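Local coordinates for protein 2',5'-phosphodiesterase 12 (Homo sapiens, PDB 4Z0V) that belongs, as a mitochondrial enzyme of the phosphodiesterase type, to the endonuclease/exonuclease/phosphatase family and carries a bound magnesium ion, at residues A[121-134]-A[426-439]. Numbering follows the deposited sequence.
Sequences TEDALIRTVSYNIL and HPSDHIALVCDLKW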
ATOM      1  N   THR A 121       0.048  17.772  -2.744  1.00 13.94           N
ATOM      2  CA  THR A 121      -1.194  18.516  -2.911  1.00 13.54           C
ATOM      3  C   THR A 121      -1.420  19.546  -1.827  1.00 17.16           C
ATOM      4  O   THR A 121      -0.954  19.429  -0.691  1.00 15.36           O
ATOM      5  CB  THR A 121      -2.406  17.582  -3.029  1.00 15.35           C
ATOM      6  OG1 THR A 121      -2.549  16.783  -1.858  1.00 17.22           O
ATOM      7  CG2 THR A 121      -2.356  16.704  -4.265  1.00 16.01           C
ATOM      8  N   GLU A 122      -2.250  20.538  -2.170  1.00 16.46           N
ATOM      9  CA  GLU A 122      -2.676  21.593  -1.261  1.00 15.82           C
ATOM     10  C   GLU A 122      -3.475  21.004  -0.071  1.00 19.10           C
ATOM     11  O   GLU A 122      -4.000  19.878  -0.150  1.00 17.49           O
ATOM     12  CB  GLU A 122      -3.532  22.641  -2.028  1.00 16.73           C
ATOM     13  CG  GLU A 122      -4.820  22.094  -2.623  1.00 27.31           C
ATOM     14  CD  GLU A 122      -5.766  23.115  -3.233  1.00 54.28           C
ATOM     15  OE1 GLU A 122      -6.167  24.052  -2.506  1.00 37.39           O
ATOM     16  OE2 GLU A 122      -6.168  22.936  -4.407  1.00 48.00           O
ATOM     17  N   ASP A 123      -3.590  21.784   1.010  1.00 17.18           N
ATOM     18  CA  ASP A 123      -4.256  21.415   2.275  1.00 16.88           C
ATOM     19  C   ASP A 123      -5.709  20.909   2.121  1.00 20.68           C
ATOM     20  O   ASP A 123      -6.179  20.102   2.939  1.00 20.16           O
ATOM     21  CB  ASP A 123      -4.254  22.624   3.235  1.00 18.99           C
ATOM     22  CG  ASP A 123      -2.869  23.201   3.549  1.00 33.98           C
ATOM     23  OD1 ASP A 123      -1.851  22.625   3.072  1.00 34.43           O
ATOM     24  OD2 ASP A 123      -2.803  24.246   4.240  1.00 39.27           O
ATOM     25  N   ALA A 124      -6.431  21.388   1.099  1.00 15.92           N
ATOM     26  CA  ALA A 124      -7.821  20.991   0.889  1.00 16.54           C
ATOM     27  C   ALA A 124      -7.938  19.580   0.309  1.00 16.98           C
ATOM     28  O   ALA A 124      -9.045  19.040   0.286  1.00 17.51           O
ATOM     29  CB  ALA A 124      -8.514  21.981  -0.047  1.00 17.48           C
ATOM     30  N   LEU A 125      -6.822  18.997  -0.185  1.00 11.08           N
ATOM     31  CA  LEU A 125      -6.847  17.687  -0.837  1.00 11.05           C
ATOM     32  C   LEU A 125      -6.192  16.581  -0.015  1.00 14.36           C
ATOM     33  O   LEU A 125      -5.383  16.839   0.885  1.00 13.05           O
ATOM     34  CB  LEU A 125      -6.149  17.729  -2.216  1.00 11.75           C
ATOM     35  CG  LEU A 125      -6.644  18.767  -3.240  1.00 18.21           C
ATOM     36  CD1 LEU A 125      -5.823  18.686  -4.535  1.00 19.31           C
ATOM     37  CD2 LEU A 125      -8.109  18.587  -3.534  1.00 18.55           C
ATOM     38  N   ILE A 126      -6.570  15.341  -0.355  1.00 11.51           N
ATOM     39  CA  ILE A 126      -5.983  14.132   0.193  1.00 11.21           C
ATOM     40  C   ILE A 126      -5.663  13.246  -0.984  1.00 10.20           C
ATOM     41  O   ILE A 126      -6.583  12.638  -1.550  1.00 11.87           O
ATOM     42  CB  ILE A 126      -6.871  13.381   1.232  1.00 13.57           C
ATOM     43  CG1 ILE A 126      -7.455  14.316   2.322  1.00 14.52           C
ATOM     44  CG2 ILE A 126      -6.084  12.173   1.842  1.00 13.07           C
ATOM     45  CD1 ILE A 126      -8.608  13.592   3.164  1.00 20.52           C
ATOM     46  N   ARG A 127      -4.392  13.163  -1.374  1.00  8.52           N
ATOM     47  CA  ARG A 127      -4.022  12.221  -2.429  1.00  8.32           C
ATOM     48  C   ARG A 127      -3.956  10.823  -1.787  1.00 12.75           C
ATOM     49  O   ARG A 127      -3.134  10.579  -0.900  1.00 10.83           O
ATOM     50  CB  ARG A 127      -2.695  12.592  -3.098  1.00  9.94           C
ATOM     51  CG  ARG A 127      -2.314  11.585  -4.185  1.00 10.09           C
ATOM     52  CD  ARG A 127      -1.209  12.095  -5.069  1.00 11.39           C
ATOM     53  NE  ARG A 127      -1.691  13.193  -5.915  1.00 12.46           N
ATOM     54  CZ  ARG A 127      -0.963  14.234  -6.302  1.00 19.96           C
ATOM     55  NH1 ARG A 127       0.315  14.331  -5.946  1.00 14.25           N
ATOM     56  NH2 ARG A 127      -1.509  15.190  -7.042  1.00 12.97           N
ATOM     57  N   THR A 128      -4.751   9.892  -2.300  1.00  8.78           N
ATOM     58  CA  THR A 128      -4.897   8.565  -1.686  1.00  8.06           C
ATOM     59  C   THR A 128      -4.507   7.484  -2.669  1.00 11.28           C
ATOM     60  O   THR A 128      -4.796   7.592  -3.872  1.00 10.31           O
ATOM     61  CB  THR A 128      -6.371   8.411  -1.228  1.00 11.63           C
ATOM     62  OG1 THR A 128      -6.696   9.498  -0.362  1.00 13.00           O
ATOM     63  CG2 THR A 128      -6.609   7.112  -0.463  1.00 15.23           C
ATOM     64  N   VAL A 129      -3.729   6.492  -2.171  1.00  7.91           N
ATOM     65  CA  VAL A 129      -3.257   5.369  -2.989  1.00  6.39           C
ATOM     66  C   VAL A 129      -3.749   4.076  -2.369  1.00  9.84           C
ATOM     67  O   VAL A 129      -3.707   3.941  -1.143  1.00 12.49           O
ATOM     68  CB  VAL A 129      -1.691   5.360  -3.048  1.00 10.00           C
ATOM     69  CG1 VAL A 129      -1.169   4.108  -3.785  1.00 10.58           C
ATOM     70  CG2 VAL A 129      -1.139   6.645  -3.685  1.00  9.88           C
ATOM     71  N   SER A 130      -4.137   3.099  -3.184  1.00  7.91           N
ATOM     72  CA  SER A 130      -4.427   1.728  -2.701  1.00  7.76           C
ATOM     73  C   SER A 130      -3.694   0.801  -3.626  1.00 11.81           C
ATOM     74  O   SER A 130      -3.860   0.897  -4.853  1.00  9.99           O
ATOM     75  CB  SER A 130      -5.920   1.407  -2.634  1.00 10.77           C
ATOM     76  OG  SER A 130      -6.092   0.099  -2.093  1.00 11.99           O
ATOM     77  N   TYR A 131      -2.851  -0.091  -3.059  1.00  8.68           N
ATOM     78  CA  TYR A 131      -2.025  -0.919  -3.951  1.00  8.45           C
ATOM     79  C   TYR A 131      -1.659  -2.252  -3.331  1.00  9.77           C
ATOM     80  O   TYR A 131      -1.078  -2.271  -2.255  1.00  9.06           O
ATOM     81  CB  TYR A 131      -0.730  -0.117  -4.206  1.00  9.26           C
ATOM     82  CG  TYR A 131       0.228  -0.551  -5.298  1.00  9.33           C
ATOM     83  CD1 TYR A 131      -0.164  -1.458  -6.287  1.00 11.32           C
ATOM     84  CD2 TYR A 131       1.488   0.048  -5.424  1.00  9.35           C
ATOM     85  CE1 TYR A 131       0.672  -1.755  -7.367  1.00 12.13           C
ATOM     86  CE2 TYR A 131       2.338  -0.260  -6.488  1.00 10.00           C
ATOM     87  CZ  TYR A 131       1.916  -1.144  -7.470  1.00 12.89           C
ATOM     88  OH  TYR A 131       2.741  -1.403  -8.542  1.00 12.47           O
ATOM     89  N   ASN A 132      -1.956  -3.358  -4.035  1.00  7.34           N
ATOM     90  CA  ASN A 132      -1.543  -4.693  -3.602  1.00  6.72           C
ATOM     91  C   ASN A 132      -0.193  -4.868  -4.295  1.00  9.81           C
ATOM     92  O   ASN A 132      -0.143  -4.901  -5.530  1.00  8.17           O
ATOM     93  CB  ASN A 132      -2.598  -5.765  -3.979  1.00  8.56           C
ATOM     94  CG  ASN A 132      -2.128  -7.182  -3.693  1.00 12.80           C
ATOM     95  OD1 ASN A 132      -0.940  -7.503  -3.865  1.00 11.18           O
ATOM     96  ND2 ASN A 132      -3.060  -8.076  -3.279  1.00  8.67           N
ATOM     97  N   ILE A 133       0.881  -4.891  -3.521  1.00  7.40           N
ATOM     98  CA  ILE A 133       2.253  -4.823  -4.063  1.00  7.60           C
ATOM     99  C   ILE A 133       2.894  -6.189  -4.326  1.00 11.80           C
ATOM    100  O   ILE A 133       4.061  -6.208  -4.750  1.00 11.31           O
ATOM    101  CB  ILE A 133       3.178  -3.928  -3.181  1.00  9.77           C
ATOM    102  CG1 ILE A 133       3.308  -4.483  -1.724  1.00 10.33           C
ATOM    103  CG2 ILE A 133       2.664  -2.448  -3.213  1.00  9.97           C
ATOM    104  CD1 ILE A 133       4.488  -3.819  -0.907  1.00 12.46           C
ATOM    105  N   LEU A 134       2.119  -7.288  -4.186  1.00  8.82           N
ATOM    106  CA  LEU A 134       2.538  -8.689  -4.466  1.00 10.27           C
ATOM    107  C   LEU A 134       3.670  -9.119  -3.528  1.00 12.19           C
ATOM    108  O   LEU A 134       4.852  -8.735  -3.683  1.00 11.92           O
ATOM    109  CB  LEU A 134       2.939  -8.840  -5.959  1.00 10.62           C
ATOM    110  CG  LEU A 134       3.548 -10.185  -6.428  1.00 13.95           C
ATOM    111  CD1 LEU A 134       2.641 -11.363  -6.076  1.00 15.12           C
ATOM    112  CD2 LEU A 134       3.843 -10.131  -7.929  1.00 13.30           C
ATOM    113  N   HIS A 426       6.515  -3.151 -14.516  1.00 13.00           N
ATOM    114  CA  HIS A 426       5.412  -3.065 -13.555  1.00 10.95           C
ATOM    115  C   HIS A 426       5.646  -4.072 -12.426  1.00 14.82           C
ATOM    116  O   HIS A 426       5.697  -5.276 -12.678  1.00 14.58           O
ATOM    117  CB  HIS A 426       4.101  -3.350 -14.299  1.00 11.28           C
ATOM    118  CG  HIS A 426       2.908  -3.010 -13.475  1.00 14.27           C
ATOM    119  ND1 HIS A 426       2.341  -1.761 -13.521  1.00 16.14           N
ATOM    120  CD2 HIS A 426       2.265  -3.751 -12.544  1.00 15.52           C
ATOM    121  CE1 HIS A 426       1.348  -1.778 -12.645  1.00 14.82           C
ATOM    122  NE2 HIS A 426       1.252  -2.961 -12.043  1.00 15.09           N
ATOM    123  N   PRO A 427       5.814  -3.584 -11.176  1.00  9.81           N
ATOM    124  CA  PRO A 427       6.273  -4.473 -10.097  1.00  9.67           C
ATOM    125  C   PRO A 427       5.233  -5.290  -9.334  1.00 14.08           C
ATOM    126  O   PRO A 427       5.558  -5.825  -8.274  1.00 14.98           O
ATOM    127  CB  PRO A 427       6.956  -3.484  -9.142  1.00 12.02           C
ATOM    128  CG  PRO A 427       6.077  -2.223  -9.273  1.00 15.56           C
ATOM    129  CD  PRO A 427       5.833  -2.158 -10.752  1.00 12.37           C
ATOM    130  N   SER A 428       4.003  -5.385  -9.815  1.00 10.57           N
ATOM    131  CA  SER A 428       3.003  -6.177  -9.085  1.00  9.57           C
ATOM    132  C   SER A 428       2.073  -6.841 -10.101  1.00 12.42           C
ATOM    133  O   SER A 428       2.124  -6.483 -11.266  1.00 10.70           O
ATOM    134  CB  SER A 428       2.212  -5.265  -8.138  1.00 13.03           C
ATOM    135  OG  SER A 428       1.134  -5.994  -7.562  1.00 10.47           O
ATOM    136  N   ASP A 429       1.229  -7.789  -9.675  1.00 10.98           N
ATOM    137  CA  ASP A 429       0.212  -8.321 -10.579  1.00 10.74           C
ATOM    138  C   ASP A 429      -1.036  -7.419 -10.499  1.00 13.95           C
ATOM    139  O   ASP A 429      -1.966  -7.580 -11.281  1.00 11.88           O
ATOM    140  CB  ASP A 429      -0.117  -9.795 -10.290  1.00 11.19           C
ATOM    141  CG  ASP A 429      -0.512 -10.166  -8.876  1.00 16.88           C
ATOM    142  OD1 ASP A 429      -0.205  -9.395  -7.946  1.00 14.80           O
ATOM    143  OD2 ASP A 429      -0.975 -11.295  -8.678  1.00 23.50           O
ATOM    144  N   HIS A 430      -1.044  -6.456  -9.554  1.00 10.63           N
ATOM    145  CA  HIS A 430      -2.105  -5.453  -9.429  1.00 10.65           C
ATOM    146  C   HIS A 430      -1.600  -4.100  -9.899  1.00 13.92           C
ATOM    147  O   HIS A 430      -0.397  -3.892 -10.017  1.00 13.24           O
ATOM    148  CB  HIS A 430      -2.596  -5.341  -7.978  1.00 10.62           C
ATOM    149  CG  HIS A 430      -3.389  -6.511  -7.497  1.00 13.07           C
ATOM    150  ND1 HIS A 430      -4.750  -6.399  -7.228  1.00 15.26           N
ATOM    151  CD2 HIS A 430      -2.982  -7.758  -7.183  1.00 15.35           C
ATOM    152  CE1 HIS A 430      -5.134  -7.594  -6.791  1.00 14.90           C
ATOM    153  NE2 HIS A 430      -4.105  -8.447  -6.748  1.00 15.38           N
ATOM    154  N   ILE A 431      -2.522  -3.165 -10.127  1.00 10.04           N
ATOM    155  CA  ILE A 431      -2.224  -1.799 -10.538  1.00  9.85           C
ATOM    156  C   ILE A 431      -2.647  -0.874  -9.412  1.00 13.17           C
ATOM    157  O   ILE A 431      -3.774  -0.993  -8.920  1.00 12.33           O
ATOM    158  CB  ILE A 431      -2.959  -1.493 -11.855  1.00 12.56           C
ATOM    159  CG1 ILE A 431      -2.545  -2.484 -12.970  1.00 14.49           C
ATOM    160  CG2 ILE A 431      -2.750  -0.037 -12.263  1.00 12.61           C
ATOM    161  CD1 ILE A 431      -3.441  -2.403 -14.256  1.00 19.00           C
ATOM    162  N   ALA A 432      -1.764   0.046  -9.007  1.00 11.23           N
ATOM    163  CA  ALA A 432      -2.067   0.997  -7.952  1.00 10.23           C
ATOM    164  C   ALA A 432      -3.210   1.889  -8.327  1.00 12.68           C
ATOM    165  O   ALA A 432      -3.296   2.355  -9.485  1.00 12.07           O
ATOM    166  CB  ALA A 432      -0.839   1.871  -7.653  1.00 11.00           C
ATOM    167  N   LEU A 433      -4.114   2.103  -7.372  1.00  8.68           N
ATOM    168  CA  LEU A 433      -5.183   3.108  -7.544  1.00  8.06           C
ATOM    169  C   LEU A 433      -4.728   4.377  -6.906  1.00  9.85           C
ATOM    170  O   LEU A 433      -4.213   4.341  -5.797  1.00  9.37           O
ATOM    171  CB  LEU A 433      -6.497   2.671  -6.909  1.00  8.55           C
ATOM    172  CG  LEU A 433      -7.172   1.460  -7.476  1.00 12.67           C
ATOM    173  CD1 LEU A 433      -8.435   1.218  -6.704  1.00 12.67           C
ATOM    174  CD2 LEU A 433      -7.471   1.630  -8.972  1.00 11.94           C
ATOM    175  N   VAL A 434      -4.841   5.504  -7.609  1.00  7.84           N
ATOM    176  CA  VAL A 434      -4.403   6.804  -7.067  1.00  7.74           C
ATOM    177  C   VAL A 434      -5.465   7.828  -7.402  1.00 13.10           C
ATOM    178  O   VAL A 434      -5.865   7.932  -8.569  1.00 12.60           O
ATOM    179  CB  VAL A 434      -3.026   7.247  -7.637  1.00 12.10           C
ATOM    180  CG1 VAL A 434      -2.479   8.481  -6.889  1.00 12.41           C
ATOM    181  CG2 VAL A 434      -2.008   6.111  -7.629  1.00 12.65           C
ATOM    182  N   CYS A 435      -5.921   8.599  -6.412  1.00 11.60           N
ATOM    183  CA  CYS A 435      -6.917   9.646  -6.684  1.00 12.82           C
ATOM    184  C   CYS A 435      -6.715  10.804  -5.738  1.00 14.68           C
ATOM    185  O   CYS A 435      -6.242  10.612  -4.610  1.00 14.00           O
ATOM    186  CB  CYS A 435      -8.325   9.091  -6.558  1.00 15.99           C
ATOM    187  SG  CYS A 435      -8.710   8.526  -4.897  1.00 21.89           S
ATOM    188  N   ASP A 436      -7.087  12.001  -6.175  1.00 10.55           N
ATOM    189  CA  ASP A 436      -7.019  13.171  -5.312  1.00  9.82           C
ATOM    190  C   ASP A 436      -8.417  13.410  -4.801  1.00 14.91           C
ATOM    191  O   ASP A 436      -9.342  13.478  -5.613  1.00 14.75           O
ATOM    192  CB  ASP A 436      -6.491  14.382  -6.075  1.00 11.99           C
ATOM    193  CG  ASP A 436      -5.050  14.251  -6.486  1.00 17.91           C
ATOM    194  OD1 ASP A 436      -4.389  13.295  -6.028  1.00 17.08           O
ATOM    195  OD2 ASP A 436      -4.566  15.131  -7.221  1.00 18.46           O
ATOM    196  N   LEU A 437      -8.581  13.416  -3.476  1.00 12.89           N
ATOM    197  CA  LEU A 437      -9.874  13.643  -2.827  1.00 13.77           C
ATOM    198  C   LEU A 437      -9.928  15.051  -2.288  1.00 17.32           C
ATOM    199  O   LEU A 437      -8.893  15.599  -1.946  1.00 15.44           O
ATOM    200  CB  LEU A 437     -10.059  12.647  -1.683  1.00 13.78           C
ATOM    201  CG  LEU A 437      -9.940  11.166  -2.054  1.00 16.56           C
ATOM    202  CD1 LEU A 437     -10.072  10.300  -0.789  1.00 16.87           C
ATOM    203  CD2 LEU A 437     -10.975  10.793  -3.130  1.00 16.62           C
ATOM    204  N   LYS A 438     -11.104  15.659  -2.241  1.00 16.07           N
ATOM    205  CA  LYS A 438     -11.226  17.003  -1.682  1.00 16.26           C
ATOM    206  C   LYS A 438     -12.201  16.972  -0.518  1.00 19.37           C
ATOM    207  O   LYS A 438     -13.222  16.278  -0.588  1.00 16.72           O
ATOM    208  CB  LYS A 438     -11.683  18.009  -2.777  1.00 19.10           C
ATOM    209  CG  LYS A 438     -11.631  19.478  -2.355  1.00 26.47           C
ATOM    210  CD  LYS A 438     -11.634  20.380  -3.591  1.00 35.75           C
ATOM    211  CE  LYS A 438     -11.385  21.841  -3.290  1.00 54.54           C
ATOM    212  NZ  LYS A 438     -12.641  22.560  -2.948  1.00 66.10           N
ATOM    213  N   TRP A 439     -11.847  17.659   0.584  1.00 18.93           N
ATOM    214  CA  TRP A 439     -12.739  17.817   1.731  1.00 20.34           C
ATOM    215  C   TRP A 439     -13.933  18.675   1.287  1.00 24.99           C
ATOM    216  O   TRP A 439     -13.725  19.699   0.618  1.00 24.10           O
ATOM    217  CB  TRP A 439     -12.001  18.524   2.897  1.00 20.29           C
ATOM    218  CG  TRP A 439     -10.862  17.769   3.526  1.00 21.78           C
ATOM    219  CD1 TRP A 439      -9.530  17.983   3.318  1.00 24.83           C
ATOM    220  CD2 TRP A 439     -10.951  16.833   4.608  1.00 22.30           C
ATOM    221  NE1 TRP A 439      -8.784  17.220   4.187  1.00 24.22           N
ATOM    222  CE2 TRP A 439      -9.631  16.522   5.005  1.00 25.89           C
ATOM    223  CE3 TRP A 439     -12.022  16.231   5.288  1.00 24.25           C
ATOM    224  CZ2 TRP A 439      -9.354  15.620   6.035  1.00 25.80           C
ATOM    225  CZ3 TRP A 439     -11.745  15.335   6.305  1.00 25.59           C
ATOM    226  CH2 TRP A 439     -10.429  15.032   6.665  1.00 26.25           C
TER
HETATM  227  O   HOH W   1      -5.955  17.418   3.649  1.00 20.49           O
HETATM  228  O   HOH W   2      -0.898  -9.857  -5.439  1.00 10.48           O
HETATM  229  O   HOH W   3      -3.798  -2.686  -6.267  1.00 17.86           O
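Ser428 OG donates to Asn132 O over 2.6 Å, joining the 426-432 loop to the end of strand 125-132, while His430 N, 3.0 Å from that same Ser428 OG, closes an ST turn. Beside it the Asn132 amide lies flat on the His430 imidazole, the two planes 2° apart, with Asn132 CB over the ring face. CG of Asn132 stands anti to its backbone nitrogen (chi1 173°), which carries the amide across that ring; OD1 then accepts from Leu134 N in an Asx turn, ND2 bonds Asp327, and His430 ND1 bonds Asp392. Tyr131 is packed on both faces: Ala432 CB sits 3.6 Å from the centroid of the Tyr131 ring in a CH-pi contact, Ile133 CG2 lies toward the rim of the opposite face, and the hydroxyl bonds Glu169. Farther down, strands 125-132 and 433-439 run antiparallel, their backbone bonds alternating through Ser130-Leu433, Thr128-Cys435 and Ile126-Leu437. On the sheet face of Val129 and Val434, Arg127 NE meets the syn lone pair of Asp436 OD1 at 2.7 Å and Arg127 NH2 reaches Asp436 OD2 at 3.1 Å, a side-on grip with the guanidinium and carboxylate planes twisted 31° apart; Gln405 also bonds OD2. Against this buried middle, the far end is the solvent side, where Ala124, Lys438 and Trp439 are partly exposed: Ile126 CD1 touches one face of the Trp439 indole, a water joins Trp439 NE1 to the carbonyls of Asp123 and Leu125, and the Lys438 chain crosses Leu125 at CD2. These are adjacent interior strands of one sheet in the DNase I-like alpha/beta sandwich; the strand end places the Asn132 side chain about 4 Å from the magnesium ion, consistent with the family's metal-dependent active site.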